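Local coordinates for protein histidine acid phosphatase (Bifidobacterium longum subsp. infantis, PDB 6RXD) that removes phosphate groups from inositol polyphosphates such as phytate, and probably also the 3-phosphate of 2,3-bisphosphoglycerate, at residues A18-D21 against A22-S25; S86-T89 against A90-E94; D353-K357 against G358-A362. All coordinates share one frame; numbering follows the deposited sequence. Where two conformers were deposited one is given.

Contact 1: residues A18-D21 against A22-S25; sequences APND and ATAS
Asn20 reaches forward over the first turn of helix 21-24 and meets Thr23 through one atom of its side-chain amide. From CB, the torsion chi1 of 57° sets CG between the backbone N and the carbonyl carbon, which turns OD1 toward the N-H groups of the first turn. CG itself lies 3.8 Å from Thr23 OG1. The ND2 branch stays 4.2 Å from Thr23 OG1, and at the tip OD1 does the work: it accepts from Thr23 N at 2.8 Å in a nearly straight bond, with the donor almost in line with the side-chain C=O (175° at OD1). The methyl CB of Ala22 brushes the same oxygen at 3.5 Å. Thr23 OG1 also stands 3.0 Å from OD1, but whether its proton points there or to another acceptor is not settled. Water 1 accepts a hydrogen bond from Asn20 N and lies 2.8 Å from Thr23 OG1, bridging the two where a complete capping box would have a direct bond.

The backbone O of Asn20 accepts from Ala24 N, the first regular helical bond. One residue on, Asp21 O receives Ser25 N and has Ser25 OG at 2.8 Å; that hydroxyl also lies close to Ala22 O, and its proton may go to either. Pro19, just before the cap, packs its CB on Thr23 CG2 at 3.8 Å and also rests on Tyr27 and on Arg114 of helix 102-118. With OD1 of the residue before the helix satisfying an N-H of its first turn, the arrangement is a classic asparagine N-cap, here on a short surface helix.

Contact 2: residues S86-T89 against A90-E94; sequences SGIT and AANVE. With ZN (zinc ion), chain D.
Asn92 folds back onto Ile88 in a local side-chain-to-backbone contact within helix 75-95, along a mostly buried stretch of one continuous helix. Its amide nitrogen ND2 gives a hydrogen bond to Ile88 O at 2.8 Å, coming from above the carbonyl plane (40° out of it). The helical donor Asn92 N reaches that oxygen from the opposite face, so two N-H groups of one residue grip a single acceptor. The side chains of Asn92 and Ile88 run side by side, and ND2 passes 3.7 Å from Ile88 CG1. The other end of the amide, OD1, accepts from Leu50 N, which fixes which way round the group sits and ties the helix to a neighbouring segment. With a leucine here, Ile88 O would probably lose the second of these two donors and Leu50 N its side-chain acceptor.

One residue further, Val93 N bonds to Thr89 O, and Val93 CG2 lies against that same oxygen at 3.3 Å. Thr89 OG1 has its hydrogen-bond partners elsewhere, chiefly Asp56 OD1, with Leu85 O also close by.

Near the end of the helix, Glu94 extends with CG anti to its backbone N (chi1 178°) and clasps a zinc ion through both carboxylate oxygens, OE1 at 2.5 Å and OE2 at 2.3 Å. Water 2 and His326 NE2 are further ligands, making this a bidentate glutamate zinc site on a helix.

Contact 3: residues D353-K357 against G358-A362; sequences DFYEK and GPSYA
Ser360 and Gly358 turn back on Tyr355 and Phe354 where helix 339-357 of this branch 2 histidine phosphatase fold gives way to a loop, at the C-terminal end of the helix, where the chain doubles back past the last turn.

Hydrogen bonds come first. Ser360 OG donates to Tyr355 O at 2.6 Å, approaching at a steep 119° to the C=O bond and tilted 16° from the carbonyl plane. It can do so because OG is anti to the backbone N of Ser360 (chi1 -164°), which swings the hydroxyl back onto the helix end. Gly358 N makes a weak bond to Phe354 O. In this backbone conformation a CB on Gly358 would come too close to Pro359 CD.

Charged groups form a second set. Lys357 NZ makes a salt bridge with Glu401, and Glu356 lies close to Glu228 and Glu352, a trio known to bind zinc in this protein, though no zinc occupies the site in this model; their mutual repulsion would probably be eased by the metal.

The Ser360 backbone lies against the Phe354 ring, its N 3.6 Å above one face and offset toward the rim, with Phe354 CZ 3.4 Å from Ser360 O.

Apolar and aromatic contacts complete the turn. Pro359 meets the Phe354 ring obliquely, its CD 3.8 Å from CE1. Outside the two segments, Phe354 is stacked with Tyr427 and edge-to-face with Trp434, which Pro359 also touches, while Tyr355 OH bonds to Tyr427 N. Tyr361 CB lies 4.3 Å from Tyr355 CE1. The Tyr355 ring takes Phe354 CD2 over its centre, 4.1 Å above the plane, while at its edge CD1 comes within 3.6 Å of Ser360 OG.

In the fold
The three contacts follow one another along the chain without overlap, and each is local. Contact 1 starts the short helix 21-24, contact 2 lies in helix 75-95, and contact 3 sits where helix 339-357 runs into its following loop. Their centres are spread out, about 34 Å between 1 and 2, 32 Å between 1 and 3, and 34 Å between 2 and 3, and no pair touches; the nearest atoms of contacts 2 and 3 are still about 18 Å apart. Contacts 2 and 3 each hold a glutamate of a separate zinc site, with zinc bound at contact 2 and not modelled at contact 3. Contact 1 is a surface helix start away from these sites.

Contact 1: residues A18-D21 against A22-S25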
loop_
_atom_site.group_PDB
_atom_site.type_symbol
_atom_site.label_atom_id
_atom_site.label_comp_id
_atom_site.label_asym_id
_atom_site.label_seq_id
_atom_site.Cartn_x
_atom_site.Cartn_y
_atom_site.Cartn_z
ATOM N N ALA A 18 7.597 9.267 -7.565
ATOM C CA ALA A 18 7.343 10.677 -7.252
ATOM C C ALA A 18 7.115 11.464 -8.540
ATOM O O ALA A 18 7.675 11.124 -9.584
ATOM C CB ALA A 18 8.503 11.264 -6.471
ATOM N N PRO A 19 6.280 12.511 -8.479
ATOM C CA PRO A 19 6.026 13.268 -9.708
ATOM C C PRO A 19 7.269 14.018 -10.166
ATOM O O PRO A 19 8.049 14.494 -9.337
ATOM C CB PRO A 19 4.931 14.253 -9.286
ATOM C CG PRO A 19 5.177 14.469 -7.804
ATOM C CD PRO A 19 5.591 13.095 -7.308
ATOM N N ASN A 20 7.470 14.108 -11.475
ATOM C CA ASN A 20 8.563 14.924 -11.983
ATOM C C ASN A 20 8.209 16.400 -11.875
ATOM O O ASN A 20 7.056 16.747 -11.601
ATOM C CB ASN A 20 8.942 14.536 -13.418
ATOM C CG ASN A 20 7.776 14.637 -14.397
ATOM O OD1 ASN A 20 6.910 15.502 -14.277
ATOM N ND2 ASN A 20 7.761 13.747 -15.384
ATOM N N ASP A 21 9.191 17.266 -12.093
ATOM C CA ASP A 21 8.974 18.707 -11.964
ATOM C C ASP A 21 7.865 19.243 -12.875
ATOM O O ASP A 21 7.148 20.168 -12.506
ATOM C CB ASP A 21 10.282 19.466 -12.202
ATOM C CG ASP A 21 11.234 19.359 -11.031
ATOM O OD1 ASP A 21 12.157 20.199 -10.937
ATOM O OD2 ASP A 21 11.056 18.440 -10.201
ATOM N N ALA A 22 7.729 18.656 -14.061
ATOM C CA ALA A 22 6.683 19.055 -14.996
ATOM C C ALA A 22 5.297 18.785 -14.415
ATOM O O ALA A 22 4.415 19.647 -14.441
ATOM C CB ALA A 22 6.849 18.321 -16.304
ATOM N N THR A 23 5.109 17.577 -13.898
ATOM C CA THR A 23 3.836 17.194 -13.290
ATOM C C THR A 23 3.490 18.082 -12.097
ATOM O O THR A 23 2.383 18.625 -12.008
ATOM C CB THR A 23 3.851 15.720 -12.851
ATOM O OG1 THR A 23 3.962 14.881 -14.009
ATOM C CG2 THR A 23 2.569 15.373 -12.100
ATOM N N ALA A 24 4.445 18.254 -11.189
ATOM C CA ALA A 24 4.195 18.990 -9.955
ATOM C C ALA A 24 3.944 20.479 -10.192
ATOM O O ALA A 24 3.309 21.144 -9.369
ATOM C CB ALA A 24 5.347 18.786 -8.979
ATOM N N SER A 25 4.448 20.996 -11.314
ATOM C CA SER A 25 4.276 22.403 -11.670
ATOM C C SER A 25 3.042 22.660 -12.533
ATOM O O SER A 25 2.734 23.813 -12.842
ATOM C CB SER A 25 5.510 22.916 -12.415
ATOM O OG SER A 25 5.661 22.236 -13.652
HETATM O O HOH W 1 5.198 12.517 -13.109
#

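Contact 2: residues S86-T89 against A90-E94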
loop_
_atom_site.group_PDB
_atom_site.type_symbol
_atom_site.label_atom_id
_atom_site.label_comp_id
_atom_site.label_asym_id
_atom_site.label_seq_id
_atom_site.Cartn_x
_atom_site.Cartn_y
_atom_site.Cartn_z
ATOM N N SER A 86 22.678 -13.758 1.674
ATOM C CA SER A 86 23.392 -13.199 2.824
ATOM C C SER A 86 23.259 -11.686 2.873
ATOM O O SER A 86 23.103 -11.090 3.937
ATOM C CB SER A 86 24.874 -13.576 2.771
ATOM O OG SER A 86 25.037 -14.966 2.938
ATOM N N GLY A 87 23.326 -11.062 1.696
ATOM C CA GLY A 87 23.230 -9.618 1.592
ATOM C C GLY A 87 21.881 -9.057 2.017
ATOM O O GLY A 87 21.829 -8.088 2.771
ATOM N N ILE A 88 20.784 -9.645 1.539
ATOM C CA ILE A 88 19.472 -9.117 1.917
ATOM C C ILE A 88 19.166 -9.414 3.388
ATOM O O ILE A 88 18.522 -8.621 4.086
ATOM C CB ILE A 88 18.332 -9.582 0.965
ATOM C CG1 ILE A 88 17.089 -8.704 1.170
ATOM C CG2 ILE A 88 17.996 -11.054 1.173
ATOM C CD1 ILE A 88 16.145 -8.679 -0.020
ATOM N N THR A 89 19.664 -10.541 3.876
ATOM C CA THR A 89 19.497 -10.860 5.287
ATOM C C THR A 89 20.259 -9.853 6.145
ATOM O O THR A 89 19.722 -9.312 7.113
ATOM C CB THR A 89 19.955 -12.291 5.563
ATOM O OG1 THR A 89 19.059 -13.182 4.894
ATOM C CG2 THR A 89 19.955 -12.606 7.073
ATOM N N ALA A 90 21.504 -9.570 5.766
ATOM C CA ALA A 90 22.303 -8.609 6.515
ATOM C C ALA A 90 21.683 -7.217 6.514
ATOM O O ALA A 90 21.754 -6.505 7.508
ATOM C CB ALA A 90 23.733 -8.565 5.976
ATOM N N ALA A 91 21.083 -6.823 5.399
ATOM C CA ALA A 91 20.428 -5.524 5.316
ATOM C C ALA A 91 19.244 -5.457 6.286
ATOM O O ALA A 91 19.016 -4.440 6.957
ATOM C CB ALA A 91 19.974 -5.255 3.898
ATOM N N ASN A 92 18.490 -6.545 6.354
ATOM C CA ASN A 92 17.360 -6.617 7.273
ATOM C C ASN A 92 17.750 -6.705 8.740
ATOM O O ASN A 92 17.080 -6.129 9.605
ATOM C CB ASN A 92 16.460 -7.793 6.894
ATOM C CG ASN A 92 15.533 -7.451 5.765
ATOM O OD1 ASN A 92 14.526 -6.770 5.973
ATOM N ND2 ASN A 92 15.870 -7.899 4.555
ATOM N N VAL A 93 18.836 -7.410 9.026
ATOM C CA VAL A 93 19.308 -7.513 10.399
ATOM C C VAL A 93 19.699 -6.131 10.909
ATOM O O VAL A 93 19.347 -5.734 12.023
ATOM C CB VAL A 93 20.475 -8.509 10.511
ATOM C CG1 VAL A 93 21.219 -8.332 11.827
ATOM C CG2 VAL A 93 19.953 -9.931 10.387
ATOM N N GLU A 94 20.372 -5.369 10.060
ATOM C CA GLU A 94 20.788 -4.027 10.447
ATOM C C GLU A 94 19.613 -3.069 10.623
ATOM O O GLU A 94 19.580 -2.279 11.569
ATOM C CB GLU A 94 21.754 -3.465 9.413
ATOM C CG GLU A 94 22.176 -2.064 9.725
ATOM C CD GLU A 94 22.995 -1.478 8.627
ATOM O OE1 GLU A 94 24.082 -0.936 8.922
ATOM O OE2 GLU A 94 22.542 -1.550 7.462
HETATM ZN ZN ZN D . 24.644 -1.834 6.643
HETATM O O HOH W 2 26.514 -3.143 7.456
#

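Contact 3: residues D353-K357 against G358-A362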
loop_
_atom_site.group_PDB
_atom_site.type_symbol
_atom_site.label_atom_id
_atom_site.label_comp_id
_atom_site.label_asym_id
_atom_site.label_seq_id
_atom_site.Cartn_x
_atom_site.Cartn_y
_atom_site.Cartn_z
ATOM N N ASP A 353 -4.881 -10.366 -3.685
ATOM C CA ASP A 353 -5.289 -9.049 -3.186
ATOM C C ASP A 353 -6.572 -8.588 -3.869
ATOM O O ASP A 353 -7.476 -8.059 -3.224
ATOM C CB ASP A 353 -4.185 -8.022 -3.418
ATOM C CG ASP A 353 -3.002 -8.210 -2.489
ATOM O OD1 ASP A 353 -3.180 -8.737 -1.367
ATOM O OD2 ASP A 353 -1.891 -7.817 -2.892
ATOM N N PHE A 354 -6.639 -8.783 -5.184
ATOM C CA PHE A 354 -7.802 -8.376 -5.955
ATOM C C PHE A 354 -9.082 -9.004 -5.415
ATOM O O PHE A 354 -10.090 -8.315 -5.235
ATOM C CB PHE A 354 -7.622 -8.740 -7.442
ATOM C CG PHE A 354 -8.839 -8.474 -8.267
ATOM C CD1 PHE A 354 -9.047 -7.222 -8.835
ATOM C CD2 PHE A 354 -9.795 -9.471 -8.451
ATOM C CE1 PHE A 354 -10.187 -6.960 -9.574
ATOM C CE2 PHE A 354 -10.946 -9.220 -9.197
ATOM C CZ PHE A 354 -11.142 -7.963 -9.754
ATOM N N TYR A 355 -9.045 -10.313 -5.177
ATOM C CA TYR A 355 -10.237 -11.038 -4.737
ATOM C C TYR A 355 -10.635 -10.788 -3.287
ATOM O O TYR A 355 -11.825 -10.824 -2.960
ATOM C CB TYR A 355 -10.072 -12.551 -4.968
ATOM C CG TYR A 355 -10.457 -12.995 -6.365
ATOM C CD1 TYR A 355 -11.775 -12.904 -6.800
ATOM C CD2 TYR A 355 -9.508 -13.507 -7.239
ATOM C CE1 TYR A 355 -12.131 -13.311 -8.078
ATOM C CE2 TYR A 355 -9.853 -13.917 -8.508
ATOM C CZ TYR A 355 -11.163 -13.807 -8.925
ATOM O OH TYR A 355 -11.511 -14.222 -10.183
ATOM N N GLU A 356 -9.652 -10.555 -2.423
ATOM C CA GLU A 356 -9.920 -10.454 -0.994
ATOM C C GLU A 356 -10.098 -9.016 -0.528
ATOM O O GLU A 356 -10.781 -8.755 0.460
ATOM C CB GLU A 356 -8.789 -11.120 -0.199
ATOM C CG GLU A 356 -8.663 -12.614 -0.439
ATOM C CD GLU A 356 -7.425 -13.212 0.206
ATOM O OE1 GLU A 356 -6.849 -12.586 1.124
ATOM O OE2 GLU A 356 -7.022 -14.315 -0.210
ATOM N N LYS A 357 -9.479 -8.078 -1.248
ATOM C CA LYS A 357 -9.394 -6.689 -0.791
ATOM C C LYS A 357 -9.784 -5.635 -1.829
ATOM O O LYS A 357 -9.985 -4.469 -1.480
ATOM C CB LYS A 357 -7.962 -6.416 -0.300
ATOM C CG LYS A 357 -7.548 -7.367 0.831
ATOM C CD LYS A 357 -6.052 -7.354 1.134
ATOM C CE LYS A 357 -5.718 -8.351 2.246
ATOM N NZ LYS A 357 -4.263 -8.346 2.603
ATOM N N GLY A 358 -9.887 -6.040 -3.087
ATOM C CA GLY A 358 -10.160 -5.106 -4.164
ATOM C C GLY A 358 -11.575 -5.260 -4.689
ATOM O O GLY A 358 -12.472 -5.668 -3.952
ATOM N N PRO A 359 -11.785 -4.944 -5.974
ATOM C CA PRO A 359 -13.133 -5.029 -6.555
ATOM C C PRO A 359 -13.697 -6.452 -6.476
ATOM O O PRO A 359 -14.918 -6.636 -6.342
ATOM C CB PRO A 359 -12.907 -4.635 -8.016
ATOM C CG PRO A 359 -11.697 -3.759 -7.983
ATOM C CD PRO A 359 -10.806 -4.378 -6.924
ATOM N N SER A 360 -12.805 -7.441 -6.566
ATOM C CA SER A 360 -13.188 -8.853 -6.471
ATOM C C SER A 360 -14.257 -9.196 -7.509
ATOM O O SER A 360 -14.288 -8.608 -8.590
ATOM C CB SER A 360 -13.643 -9.189 -5.048
ATOM O OG SER A 360 -13.673 -10.603 -4.837
ATOM N N TYR A 361 -15.126 -10.149 -7.189
ATOM C CA TYR A 361 -16.041 -10.703 -8.188
ATOM C C TYR A 361 -17.374 -9.959 -8.306
ATOM O O TYR A 361 -17.848 -9.354 -7.344
ATOM C CB TYR A 361 -16.266 -12.211 -7.939
ATOM C CG TYR A 361 -17.105 -12.554 -6.711
ATOM C CD1 TYR A 361 -18.486 -12.656 -6.797
ATOM C CD2 TYR A 361 -16.509 -12.794 -5.481
ATOM C CE1 TYR A 361 -19.256 -12.993 -5.693
ATOM C CE2 TYR A 361 -17.269 -13.115 -4.366
ATOM C CZ TYR A 361 -18.641 -13.215 -4.480
ATOM O OH TYR A 361 -19.401 -13.548 -3.378
ATOM N N ALA A 362 -17.971 -10.017 -9.494
ATOM C CA ALA A 362 -19.237 -9.331 -9.756
ATOM C C ALA A 362 -20.373 -9.959 -8.956
ATOM O O ALA A 362 -20.431 -11.176 -8.808
ATOM C CB ALA A 362 -19.560 -9.365 -11.240
#